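Side-chain contact in signal transduction histidine-protein kinase/phosphatase MprB (Mycobacterium hassiacum, PDB 6BLK), which probably autophosphorylates on a histidine with ATP as a sensor kinase of a two-component system, and probably also acts as a phosphoprotein phosphatase: residues V54-N57 with A58-S62. Residues are numbered along the deposited sequence; the frame is centred on the assembly and turned at random.
With MG (magnesium ion), chain F; ATP (adenosine-5'-triphosphate), chain E.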
loop_
_atom_site.group_PDB
_atom_site.type_symbol
_atom_site.label_atom_id
_atom_site.label_comp_id
_atom_site.label_asym_id
_atom_site.label_seq_id
_atom_site.Cartn_x
_atom_site.Cartn_y
_atom_site.Cartn_z
ATOM N N VAL A 54 -1.534 3.616 -1.790
ATOM C CA VAL A 54 -1.727 2.985 -0.480
ATOM C C VAL A 54 -1.182 3.870 0.623
ATOM O O VAL A 54 -1.831 4.037 1.655
ATOM C CB VAL A 54 -1.113 1.572 -0.431
ATOM C CG1 VAL A 54 -1.260 0.969 0.955
ATOM C CG2 VAL A 54 -1.796 0.677 -1.427
ATOM N N LEU A 55 -0.008 4.466 0.416
ATOM C CA LEU A 55 0.551 5.374 1.412
ATOM C C LEU A 55 -0.353 6.566 1.623
ATOM O O LEU A 55 -0.489 7.045 2.753
ATOM C CB LEU A 55 1.936 5.848 1.014
ATOM C CG LEU A 55 3.030 4.787 1.063
ATOM C CD1 LEU A 55 4.296 5.395 0.495
ATOM C CD2 LEU A 55 3.286 4.270 2.482
ATOM N N ASP A 56 -0.961 7.075 0.547
ATOM C CA ASP A 56 -1.838 8.230 0.677
ATOM C C ASP A 56 -3.038 7.912 1.566
ATOM O O ASP A 56 -3.414 8.730 2.415
ATOM C CB ASP A 56 -2.301 8.709 -0.692
ATOM C CG ASP A 56 -3.067 9.997 -0.612
ATOM O OD1 ASP A 56 -2.446 10.997 -0.192
ATOM O OD2 ASP A 56 -4.271 9.984 -0.955
ATOM N N ASN A 57 -3.641 6.721 1.407
ATOM C CA ASN A 57 -4.752 6.319 2.271
ATOM C C ASN A 57 -4.289 6.176 3.702
ATOM O O ASN A 57 -4.980 6.608 4.638
ATOM C CB ASN A 57 -5.382 4.996 1.809
ATOM C CG ASN A 57 -6.065 5.109 0.477
ATOM O OD1 ASN A 57 -6.453 6.203 0.047
ATOM N ND2 ASN A 57 -6.213 3.970 -0.200
ATOM N N ALA A 58 -3.112 5.589 3.892
ATOM C CA ALA A 58 -2.620 5.387 5.240
ATOM C C ALA A 58 -2.466 6.729 5.927
ATOM O O ALA A 58 -2.806 6.874 7.106
ATOM C CB ALA A 58 -1.287 4.623 5.209
ATOM N N ALA A 59 -1.968 7.724 5.197
ATOM C CA ALA A 59 -1.795 9.056 5.776
ATOM C C ALA A 59 -3.139 9.727 6.027
ATOM O O ALA A 59 -3.349 10.329 7.087
ATOM C CB ALA A 59 -0.926 9.934 4.873
ATOM N N LYS A 60 -4.066 9.614 5.080
ATOM C CA LYS A 60 -5.322 10.362 5.177
ATOM C C LYS A 60 -6.039 10.032 6.467
ATOM O O LYS A 60 -6.542 10.932 7.173
ATOM C CB LYS A 60 -6.241 10.064 3.980
ATOM C CG LYS A 60 -5.881 10.837 2.733
ATOM C CD LYS A 60 -6.628 10.295 1.505
ATOM C CE LYS A 60 -8.106 10.553 1.578
ATOM N NZ LYS A 60 -8.886 10.027 0.383
ATOM N N TRP A 61 -6.099 8.744 6.791
ATOM C CA TRP A 61 -6.857 8.259 7.930
ATOM C C TRP A 61 -5.975 7.964 9.147
ATOM O O TRP A 61 -6.447 7.347 10.102
ATOM C CB TRP A 61 -7.698 7.054 7.508
ATOM C CG TRP A 61 -8.869 7.501 6.650
ATOM C CD1 TRP A 61 -10.010 8.107 7.085
ATOM C CD2 TRP A 61 -8.997 7.399 5.217
ATOM N NE1 TRP A 61 -10.836 8.395 6.018
ATOM C CE2 TRP A 61 -10.241 7.958 4.862
ATOM C CE3 TRP A 61 -8.177 6.878 4.208
ATOM C CZ2 TRP A 61 -10.676 8.033 3.545
ATOM C CZ3 TRP A 61 -8.615 6.947 2.897
ATOM C CH2 TRP A 61 -9.853 7.518 2.577
ATOM N N SER A 62 -4.751 8.406 9.136
ATOM C CA SER A 62 -3.878 8.354 10.314
ATOM C C SER A 62 -4.292 9.420 11.314
ATOM O O SER A 62 -4.485 10.573 10.923
ATOM C CB SER A 62 -2.440 8.629 9.952
ATOM O OG SER A 62 -1.773 7.485 9.442
HETATM MG MG MG F . -7.301 6.725 -1.815
HETATM P PG ATP E . -8.940 8.315 -4.145
HETATM O O1G ATP E . -7.967 7.286 -3.601
HETATM O O2G ATP E . -9.618 8.012 -5.490
HETATM O O3G ATP E . -8.456 9.751 -4.034
HETATM P PB ATP E . -10.352 7.349 -1.769
HETATM O O1B ATP E . -11.686 7.714 -1.144
HETATM O O2B ATP E . -9.071 7.568 -1.041
HETATM O O3B ATP E . -10.206 8.251 -3.122
HETATM P PA ATP E . -9.553 4.548 -2.133
HETATM O O1A ATP E . -9.868 3.599 -3.286
HETATM O O2A ATP E . -8.113 4.940 -1.913
HETATM O O3A ATP E . -10.519 5.842 -2.378
HETATM O "O5'" ATP E . -10.209 3.945 -0.842
HETATM C "C5'" ATP E . -11.570 3.551 -0.841
HETATM C "C4'" ATP E . -12.149 3.812 0.544
HETATM O "O4'" ATP E . -11.605 2.814 1.415
HETATM C "C3'" ATP E . -11.843 5.161 1.206
HETATM O "O3'" ATP E . -12.782 6.188 0.819
HETATM C "C2'" ATP E . -11.969 4.792 2.672
HETATM O "O2'" ATP E . -13.345 4.729 3.090
HETATM C "C1'" ATP E . -11.436 3.377 2.710
HETATM N N9 ATP E . -9.998 3.295 3.025
HETATM C C8 ATP E . -8.954 3.026 2.169
HETATM N N7 ATP E . -7.778 2.987 2.859
HETATM C C5 ATP E . -8.084 3.226 4.153
HETATM C C6 ATP E . -7.299 3.282 5.366
HETATM N N6 ATP E . -5.970 3.127 5.290
HETATM N N1 ATP E . -7.943 3.526 6.506
HETATM C C2 ATP E . -9.276 3.699 6.558
HETATM N N3 ATP E . -10.068 3.639 5.478
HETATM C C4 ATP E . -9.520 3.399 4.265
HETATM O O HOH W 1 -6.484 8.786 -1.431
HETATM O O HOH W 2 -5.498 6.090 -2.703
#
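N57 and W61, one helical turn apart, meet edge-on: CB of N57 lies in the plane of the indole, at its rim, and N57 OD1 stands 3.7 Å from W61 CZ3. With CG anti to its carbonyl carbon (chi1 -66°), N57 sends its amide to the ATP phosphates, where OD1 binds magnesium at 2.1 Å. ND2 donates to ATP O2A along a bent path (136°), so one neutral group serves as both ligand and donor. The wide, flat indole of W61 suits a double role, one face against the nucleotide, the other on CB of K60; its NE1 is bonded to R110 O. Lysine is long enough to pass the D56 carboxylate, K60 CD lying 3.4 Å from D56 OD2, and still bring positive charge to the beta-phosphate, NZ to ATP O2B 2.8 Å. The polar ends, D56 OD2 and K60 NZ, stay 4.8 Å apart without a salt bridge. A magnesium-bound water links them, donating to the acceptor carboxylate and accepting a longer bond from NZ. The small methyls of A58, facing V68 and I84 of the sheet, and A59, facing V22 of helix 11-25, suit close packing. Such an Asn-bearing helix end is the N box of the GHKL (Bergerat) fold, here the kinase's ATP-binding catalytic domain.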